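Local coordinates for protein 1H-3-hydroxy-4-oxoquinoline 2,4-dioxygenase (Pseudomonas putida, PDB 3IBT) that catalyses the cofactor-independent, ring-cleaving dioxygenation of 3-hydroxy-1H-quinolin-4-one to N-formylanthranilate and carbon monoxide, at residues Q2-N7 against L78-A83; I117-L122 against C209-Q214; D151-T156 against T243-L248. All blocks are in the same frame, centred on the assembly; numbering follows the deposited sequence.

Interaction 1: Q2-N7 against L78-A83; sequences QSLNVN and LAFIDA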
ATOM      1  N   GLN A   2       9.327  16.869   7.130  1.00100.89           N
ATOM      2  CA  GLN A   2       9.329  16.259   8.485  1.00 99.07           C
ATOM      3  C   GLN A   2       9.810  14.817   8.571  1.00 98.07           C
ATOM      4  O   GLN A   2       9.329  13.959   7.837  1.00 97.82           O
ATOM      5  CB  GLN A   2       7.935  16.300   9.085  1.00 98.84           C
ATOM      6  CG  GLN A   2       7.282  17.643   8.999  1.00 97.34           C
ATOM      7  CD  GLN A   2       6.054  17.642   9.869  1.00 96.06           C
ATOM      8  OE1 GLN A   2       4.889  17.507   9.317  1.00 95.73           O
ATOM      9  NE2 GLN A   2       6.284  17.751  11.241  1.00 95.42           N
ATOM     10  N   SER A   3      10.728  14.540   9.496  1.00 96.71           N
ATOM     11  CA  SER A   3      11.368  13.225   9.526  1.00 95.40           C
ATOM     12  C   SER A   3      11.793  12.699  10.886  1.00 94.35           C
ATOM     13  O   SER A   3      12.972  12.655  11.161  1.00 94.47           O
ATOM     14  CB  SER A   3      12.568  13.212   8.579  1.00 95.22           C
ATOM     15  OG  SER A   3      13.241  14.463   8.640  1.00 96.00           O
ATOM     16  N   LEU A   4      10.843  12.294  11.727  1.00 93.28           N
ATOM     17  CA  LEU A   4      11.152  11.481  12.912  1.00 92.87           C
ATOM     18  C   LEU A   4      11.687  10.119  12.463  1.00 92.82           C
ATOM     19  O   LEU A   4      11.222   9.559  11.451  1.00 93.40           O
ATOM     20  CB  LEU A   4       9.906  11.292  13.795  1.00 92.64           C
ATOM     21  CG  LEU A   4       9.903  10.327  15.001  1.00 92.59           C
ATOM     22  CD1 LEU A   4      10.014  11.110  16.354  1.00 93.69           C
ATOM     23  CD2 LEU A   4       8.575   9.500  14.982  1.00 92.24           C
ATOM     24  N   ASN A   5      12.666   9.595  13.211  1.00 92.71           N
ATOM     25  CA  ASN A   5      13.281   8.288  12.916  1.00 92.36           C
ATOM     26  C   ASN A   5      12.906   7.218  13.952  1.00 92.27           C
ATOM     27  O   ASN A   5      12.663   7.521  15.142  1.00 92.42           O
ATOM     28  CB  ASN A   5      14.808   8.388  12.851  1.00 92.20           C
ATOM     29  CG  ASN A   5      15.453   8.039  14.161  1.00 90.79           C
ATOM     30  OD1 ASN A   5      15.344   8.791  15.131  1.00 88.35           O
ATOM     31  ND2 ASN A   5      16.084   6.867  14.217  1.00 90.05           N
ATOM     32  N   VAL A   6      12.903   5.964  13.498  1.00 91.77           N
ATOM     33  CA  VAL A   6      12.368   4.878  14.296  1.00 91.05           C
ATOM     34  C   VAL A   6      13.282   3.673  14.149  1.00 90.51           C
ATOM     35  O   VAL A   6      14.012   3.550  13.145  1.00 90.64           O
ATOM     36  CB  VAL A   6      10.887   4.519  13.876  1.00 91.11           C
ATOM     37  CG1 VAL A   6       9.907   5.557  14.405  1.00 90.97           C
ATOM     38  CG2 VAL A   6      10.748   4.396  12.367  1.00 90.58           C
ATOM     39  N   ASN A   7      13.253   2.800  15.155  1.00 89.41           N
ATOM     40  CA  ASN A   7      13.898   1.507  15.058  1.00 88.34           C
ATOM     41  C   ASN A   7      15.301   1.643  14.450  1.00 88.37           C
ATOM     42  O   ASN A   7      16.107   2.462  14.911  1.00 88.18           O
ATOM     43  CB  ASN A   7      13.022   0.583  14.217  1.00 87.81           C
ATOM     44  CG  ASN A   7      12.973  -0.802  14.781  1.00 86.32           C
ATOM     45  OD1 ASN A   7      14.111  -1.515  14.680  1.00 84.00           O
ATOM     46  ND2 ASN A   7      11.746  -1.173  15.457  1.00 86.91           N
ATOM     47  N   LEU A  78       5.142   0.912  13.965  1.00 70.36           N
ATOM     48  CA  LEU A  78       4.733   0.769  15.366  1.00 70.64           C
ATOM     49  C   LEU A  78       5.571   1.670  16.317  1.00 71.67           C
ATOM     50  O   LEU A  78       5.088   2.215  17.330  1.00 71.42           O
ATOM     51  CB  LEU A  78       4.822  -0.691  15.788  1.00 70.03           C
ATOM     52  CG  LEU A  78       3.781  -1.664  15.237  1.00 67.76           C
ATOM     53  CD1 LEU A  78       4.171  -3.052  15.685  1.00 67.88           C
ATOM     54  CD2 LEU A  78       2.392  -1.360  15.717  1.00 62.71           C
ATOM     55  N   ALA A  79       6.835   1.831  15.950  1.00 72.56           N
ATOM     56  CA  ALA A  79       7.724   2.740  16.612  1.00 73.32           C
ATOM     57  C   ALA A  79       7.389   4.196  16.186  1.00 74.60           C
ATOM     58  O   ALA A  79       7.966   5.167  16.735  1.00 74.50           O
ATOM     59  CB  ALA A  79       9.143   2.367  16.261  1.00 72.84           C
ATOM     60  N   PHE A  80       6.465   4.343  15.221  1.00 75.26           N
ATOM     61  CA  PHE A  80       6.019   5.664  14.750  1.00 76.11           C
ATOM     62  C   PHE A  80       4.911   6.190  15.640  1.00 76.02           C
ATOM     63  O   PHE A  80       5.146   7.107  16.430  1.00 75.95           O
ATOM     64  CB  PHE A  80       5.556   5.614  13.295  1.00 76.90           C
ATOM     65  CG  PHE A  80       6.152   6.686  12.459  1.00 78.72           C
ATOM     66  CD1 PHE A  80       7.529   6.681  12.196  1.00 80.35           C
ATOM     67  CD2 PHE A  80       5.360   7.722  11.963  1.00 79.91           C
ATOM     68  CE1 PHE A  80       8.114   7.672  11.433  1.00 81.39           C
ATOM     69  CE2 PHE A  80       5.929   8.722  11.189  1.00 80.97           C
ATOM     70  CZ  PHE A  80       7.318   8.697  10.924  1.00 81.14           C
ATOM     71  N   ILE A  81       3.723   5.588  15.519  1.00 75.91           N
ATOM     72  CA  ILE A  81       2.563   5.827  16.402  1.00 76.35           C
ATOM     73  C   ILE A  81       2.911   6.136  17.888  1.00 76.45           C
ATOM     74  O   ILE A  81       2.329   7.055  18.504  1.00 75.95           O
ATOM     75  CB  ILE A  81       1.513   4.638  16.325  1.00 76.75           C
ATOM     76  CG1 ILE A  81       1.969   3.394  17.123  1.00 78.57           C
ATOM     77  CG2 ILE A  81       1.135   4.250  14.833  1.00 76.63           C
ATOM     78  CD1 ILE A  81       1.620   3.396  18.647  1.00 80.21           C
ATOM     79  N   ASP A  82       3.843   5.345  18.435  1.00 76.38           N
ATOM     80  CA  ASP A  82       4.337   5.472  19.798  1.00 76.64           C
ATOM     81  C   ASP A  82       5.188   6.735  19.933  1.00 76.67           C
ATOM     82  O   ASP A  82       4.898   7.579  20.774  1.00 76.23           O
ATOM     83  CB  ASP A  82       5.112   4.186  20.180  1.00 76.73           C
ATOM     84  CG  ASP A  82       6.087   4.363  21.389  1.00 77.25           C
ATOM     85  OD1 ASP A  82       6.662   5.479  21.641  1.00 77.25           O
ATOM     86  OD2 ASP A  82       6.302   3.320  22.099  1.00 77.94           O
ATOM     87  N   ALA A  83       6.215   6.857  19.088  1.00 76.93           N
ATOM     88  CA  ALA A  83       7.186   7.948  19.146  1.00 77.17           C
ATOM     89  C   ALA A  83       6.542   9.337  19.124  1.00 77.76           C
ATOM     90  O   ALA A  83       7.044  10.278  19.803  1.00 78.19           O
ATOM     91  CB  ALA A  83       8.183   7.821  18.016  1.00 77.01           C
TER
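Leu4 and Val6 pack against Ala79, Phe80 and Ala83 in a contact made of apolar side chains, with no hydrogen bond between the two segments. It lies at one end of the protein, where the short, weakly bonded edge strand 5-6 of the sheet meets residues 78-83 of helix 70-83. Leu4 and Val6, alternate residues of the extended segment, both direct their side chains at the helix. The CG of Leu4 stands anti to the backbone N (chi1 172°), and one branch does most of the touching: CD2 sits over a face of the Phe80 ring, 4.2 Å from the ring centroid and displaced toward the rim, a CH-pi contact. The same methyl meets CB of Ala83 at 3.5 Å, and so touches both the ring and the Ala83 methyl. Val6 meets Ala79 and the same ring. Its CB is 3.7 Å from CB of Ala79, while its CG1 approaches CD1 of Phe80 obliquely, at 3.4 Å. The Val6 and Phe80 side chains run across each other at about a right angle, and CG2 of Val6 lies in the plane of the ring, at its edge. The ring is also shared with the neighbouring strand 9-16, where Tyr13 meets it edge-to-face and Met11 touches both Phe80 and Val6. Asn5, on the alternate side of the strand, bonds through ND2 to Thr9 O. Far from the substrate site, this is the helix-on-sheet packing of an alpha/beta-hydrolase fold, at the antiparallel N-terminal edge of its mixed sheet.

Interaction 2: I117-L122 against C209-Q214; sequences IIIDWL and CHIYSQ. Unlike the reference sequence in segment 117-122: Ile118 (reference Val).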
ATOM      1  N   ILE A 117      -8.045   0.184   5.394  1.00 68.06           N
ATOM      2  CA  ILE A 117      -8.326   0.196   3.968  1.00 66.33           C
ATOM      3  C   ILE A 117      -7.096  -0.197   3.249  1.00 66.05           C
ATOM      4  O   ILE A 117      -5.994   0.157   3.610  1.00 66.01           O
ATOM      5  CB  ILE A 117      -8.674   1.590   3.481  1.00 66.59           C
ATOM      6  CG1 ILE A 117      -9.958   2.074   4.163  1.00 65.05           C
ATOM      7  CG2 ILE A 117      -8.732   1.631   1.928  1.00 65.93           C
ATOM      8  CD1 ILE A 117     -10.417   3.348   3.731  1.00 62.70           C
ATOM      9  N   ILE A 118      -7.309  -0.915   2.186  1.00 66.21           N
ATOM     10  CA  ILE A 118      -6.249  -1.360   1.313  1.00 66.46           C
ATOM     11  C   ILE A 118      -6.642  -1.002  -0.110  1.00 66.15           C
ATOM     12  O   ILE A 118      -7.824  -0.959  -0.437  1.00 66.70           O
ATOM     13  CB  ILE A 118      -6.074  -2.853   1.445  1.00 66.84           C
ATOM     14  CG1 ILE A 118      -7.456  -3.535   1.442  1.00 67.05           C
ATOM     15  CG2 ILE A 118      -5.326  -3.174   2.735  1.00 65.71           C
ATOM     16  CD1 ILE A 118      -7.402  -4.965   1.783  1.00 70.21           C
ATOM     17  N   ILE A 119      -5.663  -0.723  -0.945  1.00 65.68           N
ATOM     18  CA  ILE A 119      -5.943  -0.233  -2.272  1.00 66.26           C
ATOM     19  C   ILE A 119      -5.165  -1.080  -3.274  1.00 67.38           C
ATOM     20  O   ILE A 119      -3.946  -1.181  -3.197  1.00 68.42           O
ATOM     21  CB  ILE A 119      -5.567   1.247  -2.409  1.00 66.26           C
ATOM     22  CG1 ILE A 119      -6.382   2.078  -1.422  1.00 66.67           C
ATOM     23  CG2 ILE A 119      -5.784   1.730  -3.819  1.00 65.15           C
ATOM     24  CD1 ILE A 119      -6.079   3.531  -1.445  1.00 66.27           C
ATOM     25  N   ASP A 120      -5.863  -1.709  -4.204  1.00 67.70           N
ATOM     26  CA  ASP A 120      -5.195  -2.343  -5.307  1.00 68.54           C
ATOM     27  C   ASP A 120      -4.130  -3.321  -4.889  1.00 68.76           C
ATOM     28  O   ASP A 120      -3.003  -3.284  -5.390  1.00 69.60           O
ATOM     29  CB  ASP A 120      -4.648  -1.347  -6.326  1.00 67.93           C
ATOM     30  CG  ASP A 120      -5.047  -1.751  -7.745  1.00 70.75           C
ATOM     31  OD1 ASP A 120      -5.889  -1.039  -8.332  1.00 70.66           O
ATOM     32  OD2 ASP A 120      -4.598  -2.830  -8.252  1.00 71.22           O
ATOM     33  N   TRP A 121      -4.533  -4.197  -3.971  1.00 68.83           N
ATOM     34  CA  TRP A 121      -3.791  -5.349  -3.505  1.00 67.87           C
ATOM     35  C   TRP A 121      -4.339  -6.564  -4.243  1.00 68.97           C
ATOM     36  O   TRP A 121      -5.556  -6.844  -4.159  1.00 68.75           O
ATOM     37  CB  TRP A 121      -4.192  -5.548  -2.074  1.00 66.91           C
ATOM     38  CG  TRP A 121      -3.269  -6.361  -1.287  1.00 66.73           C
ATOM     39  CD1 TRP A 121      -2.011  -6.721  -1.616  1.00 64.33           C
ATOM     40  CD2 TRP A 121      -3.509  -6.865   0.017  1.00 65.12           C
ATOM     41  NE1 TRP A 121      -1.461  -7.434  -0.613  1.00 64.86           N
ATOM     42  CE2 TRP A 121      -2.351  -7.525   0.418  1.00 64.36           C
ATOM     43  CE3 TRP A 121      -4.609  -6.823   0.887  1.00 68.56           C
ATOM     44  CZ2 TRP A 121      -2.228  -8.146   1.667  1.00 66.18           C
ATOM     45  CZ3 TRP A 121      -4.493  -7.432   2.150  1.00 67.40           C
ATOM     46  CH2 TRP A 121      -3.300  -8.081   2.524  1.00 65.89           C
ATOM     47  N   LEU A 122      -3.454  -7.289  -4.937  1.00 69.19           N
ATOM     48  CA  LEU A 122      -3.847  -8.434  -5.744  1.00 69.72           C
ATOM     49  C   LEU A 122      -4.225  -9.612  -4.853  1.00 70.41           C
ATOM     50  O   LEU A 122      -3.370 -10.286  -4.261  1.00 69.86           O
ATOM     51  CB  LEU A 122      -2.724  -8.786  -6.725  1.00 70.12           C
ATOM     52  CG  LEU A 122      -2.871  -9.986  -7.657  1.00 69.25           C
ATOM     53  CD1 LEU A 122      -3.903  -9.773  -8.767  1.00 69.58           C
ATOM     54  CD2 LEU A 122      -1.506 -10.309  -8.228  1.00 69.08           C
ATOM     55  N   CYS A 209     -11.831  -2.624   3.847  1.00 73.89           N
ATOM     56  CA  CYS A 209     -12.382  -2.129   2.603  1.00 73.03           C
ATOM     57  C   CYS A 209     -11.275  -2.136   1.583  1.00 72.30           C
ATOM     58  O   CYS A 209     -10.237  -1.512   1.806  1.00 72.93           O
ATOM     59  CB  CYS A 209     -12.901  -0.715   2.797  1.00 73.18           C
ATOM     60  SG  CYS A 209     -13.437   0.142   1.301  1.00 75.05           S
ATOM     61  N   HIS A 210     -11.491  -2.869   0.492  1.00 71.29           N
ATOM     62  CA  HIS A 210     -10.566  -2.928  -0.644  1.00 69.73           C
ATOM     63  C   HIS A 210     -11.033  -2.060  -1.801  1.00 69.15           C
ATOM     64  O   HIS A 210     -12.027  -2.397  -2.477  1.00 68.68           O
ATOM     65  CB  HIS A 210     -10.421  -4.373  -1.159  1.00 69.38           C
ATOM     66  CG  HIS A 210      -9.329  -4.534  -2.179  1.00 69.41           C
ATOM     67  ND1 HIS A 210      -9.439  -5.371  -3.266  1.00 69.16           N
ATOM     68  CD2 HIS A 210      -8.109  -3.938  -2.284  1.00 69.15           C
ATOM     69  CE1 HIS A 210      -8.326  -5.309  -3.986  1.00 72.33           C
ATOM     70  NE2 HIS A 210      -7.503  -4.440  -3.413  1.00 71.49           N
ATOM     71  N   ILE A 211     -10.311  -0.963  -2.025  1.00 68.40           N
ATOM     72  CA  ILE A 211     -10.492  -0.081  -3.192  1.00 68.95           C
ATOM     73  C   ILE A 211      -9.540  -0.508  -4.301  1.00 68.57           C
ATOM     74  O   ILE A 211      -8.402  -0.824  -4.044  1.00 69.78           O
ATOM     75  CB  ILE A 211     -10.195   1.382  -2.825  1.00 69.25           C
ATOM     76  CG1 ILE A 211     -11.164   1.878  -1.740  1.00 70.55           C
ATOM     77  CG2 ILE A 211     -10.351   2.275  -4.022  1.00 69.80           C
ATOM     78  CD1 ILE A 211     -10.654   3.117  -0.977  1.00 70.26           C
ATOM     79  N   TYR A 212      -9.971  -0.542  -5.539  1.00 68.57           N
ATOM     80  CA  TYR A 212      -9.144  -1.176  -6.560  1.00 68.34           C
ATOM     81  C   TYR A 212      -9.743  -1.021  -7.943  1.00 68.84           C
ATOM     82  O   TYR A 212     -11.000  -1.045  -8.114  1.00 69.11           O
ATOM     83  CB  TYR A 212      -9.020  -2.653  -6.251  1.00 68.50           C
ATOM     84  CG  TYR A 212     -10.248  -3.414  -6.677  1.00 69.08           C
ATOM     85  CD1 TYR A 212     -10.309  -4.028  -7.916  1.00 68.79           C
ATOM     86  CD2 TYR A 212     -11.370  -3.483  -5.861  1.00 70.45           C
ATOM     87  CE1 TYR A 212     -11.462  -4.707  -8.334  1.00 71.61           C
ATOM     88  CE2 TYR A 212     -12.520  -4.185  -6.266  1.00 70.34           C
ATOM     89  CZ  TYR A 212     -12.557  -4.782  -7.512  1.00 69.12           C
ATOM     90  OH  TYR A 212     -13.668  -5.454  -7.949  1.00 67.77           O
ATOM     91  N   SER A 213      -8.866  -0.858  -8.932  1.00 69.10           N
ATOM     92  CA  SER A 213      -9.292  -0.831 -10.337  1.00 70.03           C
ATOM     93  C   SER A 213      -8.765  -2.033 -11.123  1.00 71.06           C
ATOM     94  O   SER A 213      -9.413  -2.561 -12.018  1.00 71.18           O
ATOM     95  CB  SER A 213      -8.817   0.450 -10.987  1.00 70.21           C
ATOM     96  OG  SER A 213      -9.148   1.571 -10.173  1.00 69.48           O
ATOM     97  N   GLN A 214      -7.582  -2.479 -10.743  1.00 72.40           N
ATOM     98  CA  GLN A 214      -6.856  -3.535 -11.451  1.00 73.23           C
ATOM     99  C   GLN A 214      -6.749  -4.806 -10.579  1.00 73.16           C
ATOM    100  O   GLN A 214      -6.815  -4.725  -9.336  1.00 74.95           O
ATOM    101  CB  GLN A 214      -5.459  -2.992 -11.791  1.00 72.55           C
ATOM    102  CG  GLN A 214      -5.120  -3.380 -13.158  1.00 75.03           C
ATOM    103  CD  GLN A 214      -3.767  -2.926 -13.584  1.00 75.73           C
ATOM    104  OE1 GLN A 214      -3.638  -1.863 -14.192  1.00 77.34           O
ATOM    105  NE2 GLN A 214      -2.741  -3.766 -13.334  1.00 72.94           N
TER
HETATM  106  O   HOH W   1      -6.151  -5.876  -7.015  1.00 76.79           O
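His210 and Asp120 reach across two neighbouring parallel strands, 117-119 and 209-212, of the central alpha/beta-hydrolase sheet, and each binds the backbone of the loop that follows the other's strand. The strands pair in register, Ile117 with Cys209 through Ile119 with Ile211, the axes of these short strand segments 22° apart. On the face carrying Ile117, Ile119, Cys209 and Ile211, the Ile119 and Ile211 side chains lie side by side and point the same way, whereas Ile117 crosses Ile211 obliquely, CG2 to CD1 3.8 Å. Helix 251-261 packs on Ile117, Cys209 and Ile211.

On the other face, the His210 CG stands anti to the backbone N (chi1 -171°), and the ring turns its edge to the backbone at Ile118 and Asp120. Its NE2 accepts the Trp121 N-H at 3.0 Å, close to the ring plane, while ND1 is paired with Gln224; CB of Tyr212 rests over one ring face. Asp120, by similarity the residue that raises the basicity of the active-site histidine, makes a weak hydrogen bond through OD2 to ND1 of His244. Its OD1 turns to the loop after strand 209-212 and receives two backbone N-H groups, both from the same face of the carboxylate, which should fix its rotation. Ser213 N comes from above the plane at 3.0 Å; Gln214 N, at 3.3 Å from Asp120 OD1, meets it on the syn side, 17° out of plane.

Interaction 3: D151-T156 against T243-L248; sequences DEWAET and THFPSL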
ATOM      1  N   ASP A 151       4.252  -1.826 -17.829  1.00 75.29           N
ATOM      2  CA  ASP A 151       3.439  -1.957 -19.033  1.00 76.48           C
ATOM      3  C   ASP A 151       2.031  -2.375 -18.612  1.00 77.23           C
ATOM      4  O   ASP A 151       1.020  -1.877 -19.137  1.00 77.86           O
ATOM      5  CB  ASP A 151       4.045  -2.989 -19.995  1.00 76.67           C
ATOM      6  CG  ASP A 151       5.338  -2.490 -20.691  1.00 78.25           C
ATOM      7  OD1 ASP A 151       5.241  -1.673 -21.638  1.00 80.17           O
ATOM      8  OD2 ASP A 151       6.458  -2.935 -20.321  1.00 78.67           O
ATOM      9  N   GLU A 152       1.983  -3.266 -17.624  1.00 77.50           N
ATOM     10  CA  GLU A 152       0.737  -3.786 -17.102  1.00 78.09           C
ATOM     11  C   GLU A 152       0.013  -2.736 -16.261  1.00 76.79           C
ATOM     12  O   GLU A 152      -1.045  -2.237 -16.644  1.00 77.04           O
ATOM     13  CB  GLU A 152       0.994  -5.039 -16.274  1.00 77.86           C
ATOM     14  CG  GLU A 152      -0.283  -5.588 -15.625  1.00 80.59           C
ATOM     15  CD  GLU A 152      -0.028  -6.870 -14.831  1.00 81.37           C
ATOM     16  OE1 GLU A 152       0.586  -7.815 -15.396  1.00 84.97           O
ATOM     17  OE2 GLU A 152      -0.440  -6.929 -13.643  1.00 86.88           O
ATOM     18  N   TRP A 153       0.591  -2.410 -15.114  1.00 75.58           N
ATOM     19  CA  TRP A 153       0.072  -1.374 -14.236  1.00 74.15           C
ATOM     20  C   TRP A 153      -0.466  -0.128 -14.960  1.00 74.19           C
ATOM     21  O   TRP A 153      -1.543   0.421 -14.584  1.00 73.90           O
ATOM     22  CB  TRP A 153       1.159  -0.991 -13.236  1.00 73.55           C
ATOM     23  CG  TRP A 153       1.411  -2.070 -12.191  1.00 72.98           C
ATOM     24  CD1 TRP A 153       0.606  -3.145 -11.909  1.00 71.86           C
ATOM     25  CD2 TRP A 153       2.509  -2.142 -11.270  1.00 71.76           C
ATOM     26  NE1 TRP A 153       1.133  -3.883 -10.880  1.00 71.86           N
ATOM     27  CE2 TRP A 153       2.299  -3.295 -10.460  1.00 71.88           C
ATOM     28  CE3 TRP A 153       3.634  -1.345 -11.038  1.00 69.34           C
ATOM     29  CZ2 TRP A 153       3.197  -3.687  -9.451  1.00 71.63           C
ATOM     30  CZ3 TRP A 153       4.512  -1.724 -10.026  1.00 70.69           C
ATOM     31  CH2 TRP A 153       4.293  -2.888  -9.249  1.00 71.55           C
ATOM     32  N   ALA A 154       0.255   0.305 -16.004  1.00 73.41           N
ATOM     33  CA  ALA A 154      -0.159   1.500 -16.755  1.00 72.95           C
ATOM     34  C   ALA A 154      -1.358   1.319 -17.659  1.00 72.49           C
ATOM     35  O   ALA A 154      -2.080   2.259 -17.882  1.00 71.72           O
ATOM     36  CB  ALA A 154       0.985   2.067 -17.555  1.00 73.03           C
ATOM     37  N   GLU A 155      -1.548   0.123 -18.204  1.00 72.83           N
ATOM     38  CA  GLU A 155      -2.526  -0.111 -19.277  1.00 72.68           C
ATOM     39  C   GLU A 155      -2.542   1.011 -20.316  1.00 72.69           C
ATOM     40  O   GLU A 155      -1.488   1.506 -20.657  1.00 74.03           O
ATOM     41  CB  GLU A 155      -3.892  -0.385 -18.703  1.00 71.94           C
ATOM     42  CG  GLU A 155      -4.638  -1.383 -19.558  1.00 72.66           C
ATOM     43  CD  GLU A 155      -5.922  -0.834 -20.133  1.00 75.04           C
ATOM     44  OE1 GLU A 155      -6.780  -1.643 -20.538  1.00 76.01           O
ATOM     45  OE2 GLU A 155      -6.110   0.408 -20.149  1.00 79.43           O
ATOM     46  N   THR A 156      -3.708   1.431 -20.791  1.00 72.94           N
ATOM     47  CA  THR A 156      -3.827   2.435 -21.867  1.00 73.06           C
ATOM     48  C   THR A 156      -4.025   3.874 -21.413  1.00 72.94           C
ATOM     49  O   THR A 156      -4.718   4.630 -22.097  1.00 72.51           O
ATOM     50  CB  THR A 156      -5.084   2.189 -22.751  1.00 73.34           C
ATOM     51  OG1 THR A 156      -5.568   0.865 -22.559  1.00 73.02           O
ATOM     52  CG2 THR A 156      -4.802   2.457 -24.269  1.00 74.06           C
ATOM     53  N   THR A 243      -5.964   1.688 -14.449  1.00 71.98           N
ATOM     54  CA  THR A 243      -4.652   1.765 -13.823  1.00 71.58           C
ATOM     55  C   THR A 243      -4.565   1.027 -12.492  1.00 72.18           C
ATOM     56  O   THR A 243      -5.588   0.743 -11.852  1.00 72.31           O
ATOM     57  CB  THR A 243      -4.344   3.279 -13.630  1.00 71.81           C
ATOM     58  OG1 THR A 243      -3.636   3.733 -14.769  1.00 69.25           O
ATOM     59  CG2 THR A 243      -3.634   3.667 -12.288  1.00 69.28           C
ATOM     60  N   HIS A 244      -3.333   0.764 -12.070  1.00 72.22           N
ATOM     61  CA  HIS A 244      -3.025   0.153 -10.769  1.00 72.75           C
ATOM     62  C   HIS A 244      -3.028   1.145  -9.560  1.00 73.22           C
ATOM     63  O   HIS A 244      -3.023   0.687  -8.417  1.00 74.08           O
ATOM     64  CB  HIS A 244      -1.692  -0.636 -10.912  1.00 72.82           C
ATOM     65  CG  HIS A 244      -1.175  -1.297  -9.659  1.00 72.96           C
ATOM     66  ND1 HIS A 244      -1.887  -2.246  -8.952  1.00 72.74           N
ATOM     67  CD2 HIS A 244       0.029  -1.198  -9.036  1.00 71.01           C
ATOM     68  CE1 HIS A 244      -1.155  -2.680  -7.935  1.00 71.83           C
ATOM     69  NE2 HIS A 244       0.011  -2.061  -7.963  1.00 69.49           N
ATOM     70  N   PHE A 245      -3.073   2.469  -9.789  1.00 72.99           N
ATOM     71  CA  PHE A 245      -2.957   3.475  -8.694  1.00 72.59           C
ATOM     72  C   PHE A 245      -4.173   4.364  -8.681  1.00 73.03           C
ATOM     73  O   PHE A 245      -4.162   5.501  -9.181  1.00 73.71           O
ATOM     74  CB  PHE A 245      -1.735   4.305  -8.880  1.00 71.44           C
ATOM     75  CG  PHE A 245      -0.641   3.562  -9.525  1.00 71.55           C
ATOM     76  CD1 PHE A 245      -0.533   3.540 -10.911  1.00 70.26           C
ATOM     77  CD2 PHE A 245       0.284   2.849  -8.754  1.00 72.30           C
ATOM     78  CE1 PHE A 245       0.506   2.831 -11.550  1.00 70.31           C
ATOM     79  CE2 PHE A 245       1.330   2.146  -9.358  1.00 73.70           C
ATOM     80  CZ  PHE A 245       1.443   2.130 -10.777  1.00 71.66           C
ATOM     81  N   PRO A 246      -5.272   3.833  -8.136  1.00 72.89           N
ATOM     82  CA  PRO A 246      -6.470   4.657  -8.084  1.00 71.96           C
ATOM     83  C   PRO A 246      -6.274   5.989  -7.311  1.00 71.37           C
ATOM     84  O   PRO A 246      -7.008   6.958  -7.511  1.00 71.60           O
ATOM     85  CB  PRO A 246      -7.492   3.744  -7.391  1.00 71.76           C
ATOM     86  CG  PRO A 246      -6.739   2.608  -6.815  1.00 71.96           C
ATOM     87  CD  PRO A 246      -5.473   2.475  -7.576  1.00 72.61           C
ATOM     88  N   SER A 247      -5.288   6.050  -6.437  1.00 70.92           N
ATOM     89  CA  SER A 247      -5.040   7.280  -5.704  1.00 70.22           C
ATOM     90  C   SER A 247      -4.483   8.366  -6.618  1.00 68.69           C
ATOM     91  O   SER A 247      -4.568   9.528  -6.293  1.00 67.62           O
ATOM     92  CB  SER A 247      -4.059   7.001  -4.599  1.00 70.64           C
ATOM     93  OG  SER A 247      -2.915   6.362  -5.174  1.00 76.69           O
ATOM     94  N   LEU A 248      -3.917   7.970  -7.758  1.00 67.90           N
ATOM     95  CA  LEU A 248      -3.362   8.916  -8.703  1.00 67.45           C
ATOM     96  C   LEU A 248      -4.348   9.132  -9.799  1.00 68.11           C
ATOM     97  O   LEU A 248      -4.665  10.260 -10.118  1.00 68.15           O
ATOM     98  CB  LEU A 248      -2.083   8.363  -9.316  1.00 66.78           C
ATOM     99  CG  LEU A 248      -0.802   8.419  -8.501  1.00 66.31           C
ATOM    100  CD1 LEU A 248       0.318   7.732  -9.298  1.00 66.24           C
ATOM    101  CD2 LEU A 248      -0.437   9.856  -8.167  1.00 62.64           C
TER
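Trp153 and His244 lie face to face, their rings almost parallel and in close contact: the five-membered ring of the indole and the imidazole are 3.7 Å apart at their centroids, with planes 13° from each other. The stack belongs to the active site of this alpha/beta-hydrolase-fold enzyme, where His244 is by similarity the proton donor/acceptor and Trp153 probably contributes to substrate binding. The two side chains run side by side and point the same way. NE1 of Trp153 stands over the centre of the imidazole, while CD2 of His244 lies over the indole face, offset toward the rim, with CE2 of Trp153 3.4 Å from it. His244 reaches this place with its CG anti to the backbone N (chi1 178°).

Phe245 completes an aromatic cluster. Its CZ comes to 4.0 Å from CB of Trp153, the Phe245 and Trp153 side chains crossing at about a right angle, and CB of His244 sits over the centre of the phenyl face. Beyond the cluster, Phe245 meets His165 edge-to-face. An alanine in place of Trp153 would probably leave one face of the His244 imidazole without its stacking partner, opening a gap beside it and giving the ring more room to turn.

The backbones meet as well, where helix 142-154 ends. Glu155 leaves the helix with positive phi, and its OE1 forms a salt bridge with Arg242, just before Thr243. The carbonyl O of Trp153 takes the backbone N-H of His244 at 3.1 Å, the donor tilted 16° from the carbonyl plane, while CA of Thr243 lies 3.5 Å from that same Trp153 O.

In the fold
Interaction 1 lies on the opposite side of the chain's centre from the other two, its centre about 26 Å from that of interaction 2 and 31 Å from that of interaction 3, and it closes in the sequence before either opens. It shares with interaction 2 the mixed sheet, one at the edge strand 5-6, the other between the inner strands 115-119 and 207-212. Interactions 2 and 3 have centres 12 Å apart and touch; their segments alternate along the chain. Segments 117-122 and 243-248 thereby bring Asp120 to His244, while 151-156 supplies Trp153, probably a substrate-binding residue. Loops after the C-terminal ends of the strands, with helix 142-154, thus probably build the active site.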